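Local coordinates for protein UTP-glucose-1-phosphate uridylyltransferase 2 (PDB 3GUE) that probably catalyses the reversible formation of UDP-glucose and diphosphate from UTP and alpha-D-glucose 1-phosphate, and binds UDP-glucose in its pocket, at residues E245-T250 with V365-E370; G414-M419 with R443-F448; P432-C437 with V452-N457; T438-R443 with G456-K461. One frame throughout, in Å; residues are numbered along the deposited sequence.

Contact 1 of 4, residues E245-T250 with V365-E370; sequences EVCRRT and VVVPRE
The edge of the central mixed sheet of the GT-A-like nucleotidyltransferase domain is formed here, where strand 362-366, outermost on its side, runs parallel to strand 242-248. Within these segments two backbone bonds join them. Val246 N points almost straight at Val365 O (3.0 Å, 178° at the hydrogen), although it stands above the plane of that carbonyl; Val367 N reaches Val246 O at 2.7 Å, nearly along the C=O axis. Beyond this the chains part, and a water bridges the gap, accepting from Arg248 N at 3.0 Å and donating to Val367 O at 2.6 Å. On one face Val246 CG2 meets Val366 CG2 at 3.8 Å, beta-branched side chains suiting a buried strand pair. Val367 crosses the Glu245 chain at about a right angle, its CG2 3.6 Å from Glu245 OE1. This buried carboxylate is paid for outside the pair, by Asn305 and a salt bridge to Arg371. Arg369, with CG anti to the backbone N (chi1 -168°) and a bend at chi2, swings its guanidinium back toward the end of segment 245-250. Thr250 OG1, hydrogen-bonded to Ser252 OG, lies over one guanidinium face, 3.6 Å from Arg369 NH2, which makes a salt bridge to Asp253. Val246 lies close to Asn302, a UDP-glucose-binding residue. The buried charges are matched around the pair, while backbone bonds and valine methyls join the strands.

Contact 2 of 4, residues G414-M419 with R443-F448; sequences GEHYKM and RGLVEF
Tyr417 OH is gripped twice by the backbone of the turn that joins strand 437-443 to strand 446-448, a corner of the C-terminal left-handed parallel beta-helix. The hydroxyl donates to Gly444 O at 2.7 Å, in the carbonyl plane and on a lone pair, and accepts a weak, bent bond from Val446 N at 2.8 Å (121° at the hydrogen). Both partners sit at the edge of the phenol ring, near its plane, so the two contacts fix the tip of a buried side chain whose ring is otherwise apolar; a tyrosine suits the place because it brings one hydroxyl to a backbone donor and acceptor at once. Gly444 has a positive phi (77°), which favours glycine, and the backbone here passes close to His416, whose CE1 lies 3.4 Å from Gly444 CA. His416 ND1 also has a weak bond to Asp413. Behind, His416 CB sits over the centre of the Tyr417 ring, while Leu426 of helix 420-427 packs against both Tyr417 and Val446. Outermost, Leu445 crosses the imidazole at about a right angle and makes a CH-pi contact: its CG stands 4.3 Å from the ring centroid, 21° off the normal and displaced toward the rim.

Contact 3 of 4, residues P432-C437 with V452-N457; sequences PSLRQC and VSVRGN
Gln436 runs alongside Arg455 from its root outward: CB lies 4.0 Å from Arg455 CG, the chain is extended beyond CG, and CD stays 3.9 Å from that same Arg455 CG. At the tip OE1 comes within 3.1 Å of Arg455 NE, the amide and guanidinium planes 54° apart; Arg455 NE itself bonds Ser453 OG at 2.8 Å. On the apolar side Leu434, beside strand 453-455, lies along Val454 and points the same way, CD2 3.6 Å from Val454 CB, and Val454 packs also against Cys437 and Pro432. The backbones are joined in two places with a shift of register. Ser433 accepts at O from Val454 N and donates at N to Val452 O (2.8 Å), and the type I turn from Leu434 to Cys437 offers Gln436 O to Gly456 N (2.9 Å). Between them a water donates to Ser433 OG and Val454 O and accepts from Gln436 N; Ser433 OG also holds Asp387. The contact thus joins the chain entering the C-terminal left-handed beta-helix to its next strand, at the corner where Gly456 has a positive phi. Leu382 of helix 378-385 packs on Pro432 and Leu434, and strand 475-477 flanks strand 453-455.

Contact 4 of 4, residues T438-R443 with G456-K461; sequences TSLTVR and GNVVIK
The guanidinium of Arg443 has Thr441 CG2 over one face, 3.8 Å above the plane and toward the rim, while in its plane NH1 donates to the carbonyl of the preceding residue, Val442 O, at 2.9 Å. A bend at chi2 (-67°) folds the chain back along its own strand, and Asp411 of the adjoining strand takes NH2 in a salt bridge. The aliphatic part of Arg443 lies beside Lys461, CB to Lys461 CG 3.6 Å, both pointing the same way; the like charges are near, Arg443 NE to Lys461 NZ 4.8 Å, without contact, and the Asp411 salt bridge may partly offset their repulsion. The two strands run parallel, only 4° apart. Val458 N donates to Ser439 O, Thr441 N to Val458 O, Ile460 N to Thr441 O almost along the C=O axis, and Arg443 N to Ile460 O. At the start Gly456 O accepts two N-H groups, from Thr438 N at 2.7 Å and Ser439 N at 3.2 Å. On the face with Ser439 and Thr441 a water donates to Val458 O and bridges to Ser439 OG. On the other face Leu440 CD1 touches Val458 CG1 at 3.6 Å and Ile460 CD1, while Val442 leans on Ile460. Apart from Val459, the face of Ser439, Thr441, Arg443 and Lys461 is polar; Leu440, Val442, Val458 and Ile460 form the buried aliphatic face. Such in-register parallel rungs, their axes 4.7 Å apart at closest approach, are characteristic of the left-handed beta-helix that ends this UDPGP-family enzyme.

In the fold
Contact 1 stands apart, about 24 to 30 Å from the other three between centres; it is buried in the nucleotidyltransferase domain near the UDP-glucose pocket, and combines parallel backbone bonds with enclosed charges. Contacts 2, 3 and 4 all belong to the C-terminal beta-helix and are only partly buried. Contact 4 is its regular ladder, sharing Arg443 with contact 2 and Gly456 and Asn457 with contact 3, which lie at corners where glycines carry positive phi. Their apolar sides meet in one core: Phe448 touches Pro432, Val454, Leu440 and Ile460, and Tyr417 packs on Val442. A phenol hydroxyl at contact 2 and a water at contact 3 serve backbone groups there.

Contact 1 of 4, residues E245-T250 with V365-E370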
loop_
_atom_site.group_PDB
_atom_site.type_symbol
_atom_site.label_atom_id
_atom_site.label_comp_id
_atom_site.label_asym_id
_atom_site.label_seq_id
_atom_site.Cartn_x
_atom_site.Cartn_y
_atom_site.Cartn_z
ATOM N N GLU A 245 -10.130 5.109 -6.258
ATOM C CA GLU A 245 -11.181 4.647 -5.360
ATOM C C GLU A 245 -10.817 5.098 -3.943
ATOM O O GLU A 245 -9.668 4.952 -3.549
ATOM C CB GLU A 245 -11.352 3.109 -5.410
ATOM C CG GLU A 245 -11.582 2.476 -6.784
ATOM C CD GLU A 245 -12.027 1.024 -6.645
ATOM O OE1 GLU A 245 -11.858 0.461 -5.531
ATOM O OE2 GLU A 245 -12.578 0.459 -7.623
ATOM N N VAL A 246 -11.763 5.717 -3.233
ATOM C CA VAL A 246 -11.616 6.062 -1.807
ATOM C C VAL A 246 -12.726 5.413 -0.972
ATOM O O VAL A 246 -13.792 5.075 -1.497
ATOM C CB VAL A 246 -11.639 7.596 -1.553
ATOM C CG1 VAL A 246 -10.478 8.302 -2.247
ATOM C CG2 VAL A 246 -12.997 8.219 -1.970
ATOM N N CYS A 247 -12.480 5.263 0.337
ATOM C CA CYS A 247 -13.511 4.833 1.270
ATOM C C CYS A 247 -13.800 5.939 2.289
ATOM O O CYS A 247 -12.918 6.755 2.627
ATOM C CB CYS A 247 -13.067 3.548 1.999
ATOM S SG CYS A 247 -12.942 2.035 0.961
ATOM N N ARG A 248 -15.035 5.967 2.781
ATOM C CA ARG A 248 -15.347 6.664 4.016
ATOM C C ARG A 248 -14.369 6.130 5.075
ATOM O O ARG A 248 -14.369 4.938 5.427
ATOM C CB ARG A 248 -16.833 6.457 4.402
ATOM C CG ARG A 248 -17.223 6.846 5.839
ATOM C CD ARG A 248 -17.260 8.350 6.032
ATOM N NE ARG A 248 -17.706 8.747 7.373
ATOM C CZ ARG A 248 -17.828 10.010 7.783
ATOM N NH1 ARG A 248 -17.553 11.008 6.953
ATOM N NH2 ARG A 248 -18.230 10.281 9.030
ATOM N N ARG A 249 -13.484 7.016 5.514
ATOM C CA ARG A 249 -12.500 6.698 6.517
ATOM C C ARG A 249 -13.146 6.178 7.809
ATOM O O ARG A 249 -14.184 6.678 8.224
ATOM C CB ARG A 249 -11.650 7.924 6.819
ATOM C CG ARG A 249 -10.270 7.598 7.379
ATOM C CD ARG A 249 -9.504 8.884 7.528
ATOM N NE ARG A 249 -8.160 8.713 8.078
ATOM C CZ ARG A 249 -7.378 9.727 8.417
ATOM N NH1 ARG A 249 -7.800 10.983 8.241
ATOM N NH2 ARG A 249 -6.171 9.495 8.896
ATOM N N THR A 250 -12.504 5.172 8.413
ATOM C CA THR A 250 -12.898 4.582 9.697
ATOM C C THR A 250 -11.800 4.831 10.730
ATOM O O THR A 250 -10.712 5.315 10.399
ATOM C CB THR A 250 -13.126 3.045 9.589
ATOM O OG1 THR A 250 -11.900 2.402 9.204
ATOM C CG2 THR A 250 -14.220 2.710 8.563
ATOM N N VAL A 365 -13.742 8.572 -6.444
ATOM C CA VAL A 365 -15.114 8.086 -6.177
ATOM C C VAL A 365 -15.162 7.275 -4.892
ATOM O O VAL A 365 -14.263 6.454 -4.644
ATOM C CB VAL A 365 -15.598 7.176 -7.345
ATOM C CG1 VAL A 365 -17.101 6.746 -7.176
ATOM C CG2 VAL A 365 -15.349 7.833 -8.674
ATOM N N VAL A 366 -16.209 7.450 -4.082
ATOM C CA VAL A 366 -16.328 6.638 -2.858
ATOM C C VAL A 366 -16.851 5.226 -3.135
ATOM O O VAL A 366 -17.916 5.061 -3.730
ATOM C CB VAL A 366 -17.175 7.310 -1.730
ATOM C CG1 VAL A 366 -16.986 6.535 -0.427
ATOM C CG2 VAL A 366 -16.775 8.756 -1.537
ATOM N N VAL A 367 -16.090 4.211 -2.720
ATOM C CA VAL A 367 -16.454 2.822 -2.993
ATOM C C VAL A 367 -16.785 2.144 -1.659
ATOM O O VAL A 367 -16.387 2.642 -0.583
ATOM C CB VAL A 367 -15.369 2.042 -3.843
ATOM C CG1 VAL A 367 -15.086 2.764 -5.173
ATOM C CG2 VAL A 367 -14.047 1.765 -3.042
ATOM N N PRO A 368 -17.585 1.058 -1.704
ATOM C CA PRO A 368 -17.866 0.345 -0.469
ATOM C C PRO A 368 -16.581 -0.222 0.196
ATOM O O PRO A 368 -15.623 -0.584 -0.485
ATOM C CB PRO A 368 -18.787 -0.794 -0.915
ATOM C CG PRO A 368 -19.329 -0.359 -2.247
ATOM C CD PRO A 368 -18.253 0.448 -2.870
ATOM N N ARG A 369 -16.580 -0.270 1.523
ATOM C CA ARG A 369 -15.465 -0.844 2.260
ATOM C C ARG A 369 -15.095 -2.250 1.803
ATOM O O ARG A 369 -13.987 -2.669 2.045
ATOM C CB ARG A 369 -15.750 -0.851 3.774
ATOM C CG ARG A 369 -14.526 -1.166 4.622
ATOM C CD ARG A 369 -13.956 0.090 5.251
ATOM N NE ARG A 369 -12.627 -0.115 5.828
ATOM C CZ ARG A 369 -11.684 0.831 5.877
ATOM N NH1 ARG A 369 -11.915 2.022 5.342
ATOM N NH2 ARG A 369 -10.495 0.576 6.396
ATOM N N GLU A 370 -15.978 -2.996 1.131
ATOM C CA GLU A 370 -15.593 -4.377 0.819
ATOM C C GLU A 370 -14.494 -4.463 -0.266
ATOM O O GLU A 370 -13.948 -5.534 -0.527
ATOM C CB GLU A 370 -16.812 -5.296 0.580
ATOM C CG GLU A 370 -17.899 -5.214 1.696
ATOM C CD GLU A 370 -17.488 -5.830 3.040
ATOM O OE1 GLU A 370 -17.339 -7.070 3.084
ATOM O OE2 GLU A 370 -17.352 -5.084 4.055
HETATM O O HOH W 1 -16.701 3.757 1.702
#

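Contact 2 of 4, residues G414-M419 with R443-F448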
loop_
_atom_site.group_PDB
_atom_site.type_symbol
_atom_site.label_atom_id
_atom_site.label_comp_id
_atom_site.label_asym_id
_atom_site.label_seq_id
_atom_site.Cartn_x
_atom_site.Cartn_y
_atom_site.Cartn_z
ATOM N N GLY A 414 2.881 -0.582 20.732
ATOM C CA GLY A 414 4.026 -0.397 19.828
ATOM C C GLY A 414 5.372 -0.907 20.309
ATOM O O GLY A 414 6.279 -1.122 19.495
ATOM N N GLU A 415 5.506 -1.108 21.622
ATOM C CA GLU A 415 6.737 -1.643 22.233
ATOM C C GLU A 415 6.832 -3.176 22.136
ATOM O O GLU A 415 7.886 -3.762 22.370
ATOM C CB GLU A 415 6.814 -1.226 23.707
ATOM C CG GLU A 415 6.780 0.277 23.957
ATOM C CD GLU A 415 6.868 0.633 25.434
ATOM O OE1 GLU A 415 6.724 -0.273 26.286
ATOM O OE2 GLU A 415 7.095 1.822 25.758
ATOM N N HIS A 416 5.714 -3.820 21.799
ATOM C CA HIS A 416 5.640 -5.281 21.818
ATOM C C HIS A 416 5.176 -5.954 20.522
ATOM O O HIS A 416 5.548 -7.110 20.259
ATOM C CB HIS A 416 4.741 -5.756 22.969
ATOM C CG HIS A 416 5.251 -5.388 24.324
ATOM N ND1 HIS A 416 4.494 -4.688 25.238
ATOM C CD2 HIS A 416 6.452 -5.599 24.910
ATOM C CE1 HIS A 416 5.207 -4.492 26.337
ATOM N NE2 HIS A 416 6.398 -5.041 26.167
ATOM N N TYR A 417 4.358 -5.257 19.744
ATOM C CA TYR A 417 3.581 -5.928 18.675
ATOM C C TYR A 417 3.808 -5.381 17.284
ATOM O O TYR A 417 3.134 -5.782 16.326
ATOM C CB TYR A 417 2.087 -5.878 19.020
ATOM C CG TYR A 417 1.822 -6.522 20.362
ATOM C CD1 TYR A 417 2.093 -7.876 20.552
ATOM C CD2 TYR A 417 1.372 -5.776 21.446
ATOM C CE1 TYR A 417 1.877 -8.483 21.778
ATOM C CE2 TYR A 417 1.175 -6.370 22.684
ATOM C CZ TYR A 417 1.432 -7.723 22.842
ATOM O OH TYR A 417 1.224 -8.325 24.047
ATOM N N LYS A 418 4.743 -4.447 17.184
ATOM C CA LYS A 418 4.912 -3.688 15.962
ATOM C C LYS A 418 5.696 -4.565 14.993
ATOM O O LYS A 418 5.339 -4.668 13.809
ATOM C CB LYS A 418 5.567 -2.337 16.260
ATOM C CG LYS A 418 6.281 -1.706 15.066
ATOM C CD LYS A 418 6.469 -0.211 15.230
ATOM C CE LYS A 418 6.969 0.385 13.930
ATOM N NZ LYS A 418 6.207 -0.105 12.741
ATOM N N MET A 419 6.724 -5.226 15.520
ATOM C CA MET A 419 7.529 -6.169 14.759
ATOM C C MET A 419 6.844 -7.525 14.732
ATOM O O MET A 419 6.215 -7.923 15.725
ATOM C CB MET A 419 8.925 -6.281 15.352
ATOM C CG MET A 419 9.738 -4.958 15.430
ATOM S SD MET A 419 10.321 -4.267 13.850
ATOM C CE MET A 419 8.978 -3.123 13.513
ATOM N N ARG A 443 -1.912 -3.931 25.719
ATOM C CA ARG A 443 -0.809 -3.206 26.338
ATOM C C ARG A 443 -0.016 -4.176 27.208
ATOM O O ARG A 443 -0.609 -4.972 27.948
ATOM C CB ARG A 443 -1.332 -2.058 27.224
ATOM C CG ARG A 443 -1.860 -0.847 26.473
ATOM C CD ARG A 443 -0.718 -0.146 25.732
ATOM N NE ARG A 443 -1.171 1.016 24.969
ATOM C CZ ARG A 443 -1.686 0.957 23.743
ATOM N NH1 ARG A 443 -1.823 -0.209 23.113
ATOM N NH2 ARG A 443 -2.055 2.071 23.135
ATOM N N GLY A 444 1.312 -4.096 27.124
ATOM C CA GLY A 444 2.190 -5.043 27.810
ATOM C C GLY A 444 2.260 -6.380 27.084
ATOM O O GLY A 444 1.731 -6.528 25.950
ATOM N N LEU A 445 2.929 -7.353 27.709
ATOM C CA LEU A 445 3.019 -8.719 27.137
ATOM C C LEU A 445 1.752 -9.566 27.369
ATOM O O LEU A 445 1.339 -9.777 28.501
ATOM C CB LEU A 445 4.264 -9.454 27.639
ATOM C CG LEU A 445 5.620 -8.982 27.098
ATOM C CD1 LEU A 445 6.752 -9.374 28.045
ATOM C CD2 LEU A 445 5.867 -9.531 25.667
ATOM N N VAL A 446 1.171 -10.064 26.274
ATOM C CA VAL A 446 -0.135 -10.734 26.285
ATOM C C VAL A 446 -0.110 -11.829 25.239
ATOM O O VAL A 446 0.469 -11.669 24.154
ATOM C CB VAL A 446 -1.325 -9.720 26.033
ATOM C CG1 VAL A 446 -2.624 -10.405 25.682
ATOM C CG2 VAL A 446 -1.528 -8.776 27.229
ATOM N N GLU A 447 -0.734 -12.954 25.584
ATOM C CA GLU A 447 -0.738 -14.151 24.742
ATOM C C GLU A 447 -2.128 -14.815 24.714
ATOM O O GLU A 447 -2.565 -15.388 25.716
ATOM C CB GLU A 447 0.328 -15.137 25.226
ATOM C CG GLU A 447 1.799 -14.701 25.004
ATOM C CD GLU A 447 2.810 -15.736 25.462
ATOM O OE1 GLU A 447 2.463 -16.938 25.595
ATOM O OE2 GLU A 447 3.974 -15.349 25.693
ATOM N N PHE A 448 -2.813 -14.711 23.573
ATOM C CA PHE A 448 -4.069 -15.437 23.334
ATOM C C PHE A 448 -3.809 -16.919 23.213
ATOM O O PHE A 448 -2.813 -17.327 22.620
ATOM C CB PHE A 448 -4.770 -14.966 22.049
ATOM C CG PHE A 448 -5.361 -13.595 22.153
ATOM C CD1 PHE A 448 -6.538 -13.380 22.880
ATOM C CD2 PHE A 448 -4.738 -12.514 21.541
ATOM C CE1 PHE A 448 -7.085 -12.101 22.991
ATOM C CE2 PHE A 448 -5.281 -11.207 21.640
ATOM C CZ PHE A 448 -6.450 -11.004 22.365
#

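Contact 3 of 4, residues P432-C437 with V452-N457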
loop_
_atom_site.group_PDB
_atom_site.type_symbol
_atom_site.label_atom_id
_atom_site.label_comp_id
_atom_site.label_asym_id
_atom_site.label_seq_id
_atom_site.Cartn_x
_atom_site.Cartn_y
_atom_site.Cartn_z
ATOM N N PRO A 432 -7.691 -14.779 18.035
ATOM C CA PRO A 432 -9.019 -14.667 18.647
ATOM C C PRO A 432 -10.101 -14.365 17.609
ATOM O O PRO A 432 -9.791 -13.887 16.515
ATOM C CB PRO A 432 -8.857 -13.481 19.625
ATOM C CG PRO A 432 -7.835 -12.601 18.925
ATOM C CD PRO A 432 -6.847 -13.613 18.359
ATOM N N SER A 433 -11.354 -14.681 17.952
ATOM C CA SER A 433 -12.523 -14.293 17.158
ATOM C C SER A 433 -12.648 -12.774 17.361
ATOM O O SER A 433 -12.588 -12.293 18.490
ATOM C CB SER A 433 -13.771 -15.054 17.648
ATOM O OG SER A 433 -14.991 -14.693 17.006
ATOM N N LEU A 434 -12.784 -12.043 16.265
ATOM C CA LEU A 434 -12.938 -10.568 16.292
ATOM C C LEU A 434 -14.123 -10.054 15.465
ATOM O O LEU A 434 -14.290 -8.853 15.296
ATOM C CB LEU A 434 -11.639 -9.868 15.821
ATOM C CG LEU A 434 -10.395 -10.083 16.721
ATOM C CD1 LEU A 434 -9.178 -9.596 16.018
ATOM C CD2 LEU A 434 -10.523 -9.370 18.079
ATOM N N ARG A 435 -14.938 -10.956 14.944
ATOM C CA ARG A 435 -16.109 -10.551 14.167
ATOM C C ARG A 435 -17.128 -9.708 14.962
ATOM O O ARG A 435 -17.793 -8.863 14.393
ATOM C CB ARG A 435 -16.789 -11.761 13.481
ATOM C CG ARG A 435 -17.206 -12.876 14.427
ATOM C CD ARG A 435 -17.911 -14.037 13.710
ATOM N NE ARG A 435 -18.332 -15.007 14.717
ATOM C CZ ARG A 435 -19.399 -14.860 15.508
ATOM N NH1 ARG A 435 -20.193 -13.790 15.394
ATOM N NH2 ARG A 435 -19.681 -15.793 16.409
ATOM N N GLN A 436 -17.209 -9.903 16.275
ATOM C CA GLN A 436 -18.094 -9.097 17.120
ATOM C C GLN A 436 -17.356 -7.951 17.825
ATOM O O GLN A 436 -17.908 -7.322 18.729
ATOM C CB GLN A 436 -18.793 -9.969 18.180
ATOM C CG GLN A 436 -19.287 -11.324 17.682
ATOM C CD GLN A 436 -19.997 -12.112 18.765
ATOM O OE1 GLN A 436 -19.414 -13.010 19.387
ATOM N NE2 GLN A 436 -21.244 -11.765 19.018
ATOM N N CYS A 437 -16.098 -7.707 17.441
ATOM C CA CYS A 437 -15.268 -6.741 18.139
ATOM C C CYS A 437 -15.352 -5.359 17.497
ATOM O O CYS A 437 -15.129 -5.203 16.298
ATOM C CB CYS A 437 -13.824 -7.237 18.177
ATOM S SG CYS A 437 -12.704 -6.033 18.835
ATOM N N VAL A 452 -10.660 -17.993 21.810
ATOM C CA VAL A 452 -11.012 -16.764 22.520
ATOM C C VAL A 452 -11.942 -15.893 21.674
ATOM O O VAL A 452 -11.695 -15.657 20.507
ATOM C CB VAL A 452 -9.741 -15.992 22.964
ATOM C CG1 VAL A 452 -10.086 -14.635 23.542
ATOM C CG2 VAL A 452 -8.990 -16.816 24.005
ATOM N N SER A 453 -13.035 -15.435 22.277
ATOM C CA SER A 453 -14.016 -14.617 21.578
ATOM C C SER A 453 -13.919 -13.185 22.092
ATOM O O SER A 453 -14.096 -12.941 23.286
ATOM C CB SER A 453 -15.426 -15.206 21.786
ATOM O OG SER A 453 -16.455 -14.300 21.411
ATOM N N VAL A 454 -13.582 -12.242 21.214
ATOM C CA VAL A 454 -13.513 -10.821 21.641
ATOM C C VAL A 454 -14.774 -10.068 21.154
ATOM O O VAL A 454 -15.106 -10.095 19.957
ATOM C CB VAL A 454 -12.195 -10.100 21.204
ATOM C CG1 VAL A 454 -12.240 -8.628 21.522
ATOM C CG2 VAL A 454 -10.952 -10.735 21.818
ATOM N N ARG A 455 -15.475 -9.420 22.091
ATOM C CA ARG A 455 -16.767 -8.812 21.803
ATOM C C ARG A 455 -16.866 -7.374 22.331
ATOM O O ARG A 455 -16.488 -7.084 23.486
ATOM C CB ARG A 455 -17.894 -9.636 22.434
ATOM C CG ARG A 455 -18.000 -11.050 21.931
ATOM C CD ARG A 455 -18.869 -11.896 22.859
ATOM N NE ARG A 455 -18.804 -13.297 22.454
ATOM C CZ ARG A 455 -19.530 -14.289 22.961
ATOM N NH1 ARG A 455 -20.413 -14.073 23.922
ATOM N NH2 ARG A 455 -19.353 -15.515 22.500
ATOM N N GLY A 456 -17.414 -6.496 21.501
ATOM C CA GLY A 456 -17.635 -5.099 21.896
ATOM C C GLY A 456 -16.326 -4.332 21.949
ATOM O O GLY A 456 -15.532 -4.435 21.015
ATOM N N ASN A 457 -16.141 -3.544 23.015
ATOM C CA ASN A 457 -14.900 -2.814 23.295
ATOM C C ASN A 457 -14.029 -3.456 24.389
ATOM O O ASN A 457 -14.312 -3.304 25.591
ATOM C CB ASN A 457 -15.212 -1.364 23.678
ATOM C CG ASN A 457 -15.841 -0.580 22.536
ATOM O OD1 ASN A 457 -16.762 0.201 22.735
ATOM N ND2 ASN A 457 -15.352 -0.805 21.333
HETATM O O HOH W 2 -15.865 -11.867 18.060
#

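Contact 4 of 4, residues T438-R443 with G456-K461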
loop_
_atom_site.group_PDB
_atom_site.type_symbol
_atom_site.label_atom_id
_atom_site.label_comp_id
_atom_site.label_asym_id
_atom_site.label_seq_id
_atom_site.Cartn_x
_atom_site.Cartn_y
_atom_site.Cartn_z
ATOM N N THR A 438 -15.709 -4.349 18.280
ATOM C CA THR A 438 -15.683 -2.973 17.750
ATOM C C THR A 438 -14.308 -2.332 18.011
ATOM O O THR A 438 -13.888 -1.423 17.300
ATOM C CB THR A 438 -16.846 -2.049 18.276
ATOM O OG1 THR A 438 -16.697 -1.804 19.671
ATOM C CG2 THR A 438 -18.220 -2.645 18.039
ATOM N N SER A 439 -13.609 -2.836 19.022
ATOM C CA SER A 439 -12.378 -2.204 19.497
ATOM C C SER A 439 -11.580 -3.179 20.359
ATOM O O SER A 439 -12.129 -3.818 21.240
ATOM C CB SER A 439 -12.753 -0.973 20.324
ATOM O OG SER A 439 -11.637 -0.192 20.604
ATOM N N LEU A 440 -10.285 -3.309 20.097
ATOM C CA LEU A 440 -9.405 -4.103 20.971
ATOM C C LEU A 440 -8.068 -3.395 21.196
ATOM O O LEU A 440 -7.336 -3.123 20.247
ATOM C CB LEU A 440 -9.177 -5.522 20.422
ATOM C CG LEU A 440 -8.104 -6.368 21.128
ATOM C CD1 LEU A 440 -8.560 -6.893 22.525
ATOM C CD2 LEU A 440 -7.571 -7.508 20.238
ATOM N N THR A 441 -7.781 -3.093 22.465
ATOM C CA THR A 441 -6.548 -2.447 22.855
ATOM C C THR A 441 -5.728 -3.407 23.740
ATOM O O THR A 441 -6.240 -3.969 24.723
ATOM C CB THR A 441 -6.848 -1.066 23.546
ATOM O OG1 THR A 441 -7.483 -0.201 22.588
ATOM C CG2 THR A 441 -5.590 -0.392 24.046
ATOM N N VAL A 442 -4.461 -3.593 23.371
ATOM C CA VAL A 442 -3.569 -4.486 24.083
ATOM C C VAL A 442 -2.291 -3.777 24.450
ATOM O O VAL A 442 -1.681 -3.104 23.613
ATOM C CB VAL A 442 -3.263 -5.751 23.260
ATOM C CG1 VAL A 442 -2.225 -6.651 23.961
ATOM C CG2 VAL A 442 -4.585 -6.507 22.959
ATOM N N ARG A 443 -1.912 -3.931 25.719
ATOM C CA ARG A 443 -0.809 -3.206 26.338
ATOM C C ARG A 443 -0.016 -4.176 27.208
ATOM O O ARG A 443 -0.609 -4.972 27.948
ATOM C CB ARG A 443 -1.332 -2.058 27.224
ATOM C CG ARG A 443 -1.860 -0.847 26.473
ATOM C CD ARG A 443 -0.718 -0.146 25.732
ATOM N NE ARG A 443 -1.171 1.016 24.969
ATOM C CZ ARG A 443 -1.686 0.957 23.743
ATOM N NH1 ARG A 443 -1.823 -0.209 23.113
ATOM N NH2 ARG A 443 -2.055 2.071 23.135
ATOM N N GLY A 456 -17.414 -6.496 21.501
ATOM C CA GLY A 456 -17.635 -5.099 21.896
ATOM C C GLY A 456 -16.326 -4.332 21.949
ATOM O O GLY A 456 -15.532 -4.435 21.015
ATOM N N ASN A 457 -16.141 -3.544 23.015
ATOM C CA ASN A 457 -14.900 -2.814 23.295
ATOM C C ASN A 457 -14.029 -3.456 24.389
ATOM O O ASN A 457 -14.312 -3.304 25.591
ATOM C CB ASN A 457 -15.212 -1.364 23.678
ATOM C CG ASN A 457 -15.841 -0.580 22.536
ATOM O OD1 ASN A 457 -16.762 0.201 22.735
ATOM N ND2 ASN A 457 -15.352 -0.805 21.333
ATOM N N VAL A 458 -12.961 -4.144 23.978
ATOM C CA VAL A 458 -12.094 -4.887 24.902
ATOM C C VAL A 458 -10.727 -4.230 25.126
ATOM O O VAL A 458 -10.035 -3.876 24.172
ATOM C CB VAL A 458 -11.950 -6.364 24.469
ATOM C CG1 VAL A 458 -10.846 -7.122 25.269
ATOM C CG2 VAL A 458 -13.281 -7.067 24.619
ATOM N N VAL A 459 -10.346 -4.079 26.398
ATOM C CA VAL A 459 -8.997 -3.647 26.755
ATOM C C VAL A 459 -8.248 -4.774 27.524
ATOM O O VAL A 459 -8.812 -5.414 28.437
ATOM C CB VAL A 459 -9.004 -2.296 27.562
ATOM C CG1 VAL A 459 -7.574 -1.825 27.890
ATOM C CG2 VAL A 459 -9.767 -1.180 26.791
ATOM N N ILE A 460 -6.991 -5.022 27.150
ATOM C CA ILE A 460 -6.144 -5.985 27.871
ATOM C C ILE A 460 -4.790 -5.342 28.194
ATOM O O ILE A 460 -3.967 -5.174 27.297
ATOM C CB ILE A 460 -5.930 -7.322 27.062
ATOM C CG1 ILE A 460 -7.265 -7.912 26.575
ATOM C CG2 ILE A 460 -5.155 -8.370 27.907
ATOM C CD1 ILE A 460 -7.123 -9.225 25.717
ATOM N N LYS A 461 -4.566 -5.014 29.474
ATOM C CA LYS A 461 -3.326 -4.407 29.963
ATOM C C LYS A 461 -2.556 -5.309 30.924
ATOM O O LYS A 461 -3.050 -5.646 32.006
ATOM C CB LYS A 461 -3.638 -3.117 30.721
ATOM C CG LYS A 461 -3.676 -1.871 29.892
ATOM C CD LYS A 461 -3.470 -0.656 30.817
ATOM C CE LYS A 461 -3.069 0.583 30.036
ATOM N NZ LYS A 461 -1.604 0.582 29.735
HETATM O O HOH W 3 -10.688 -1.150 23.345
#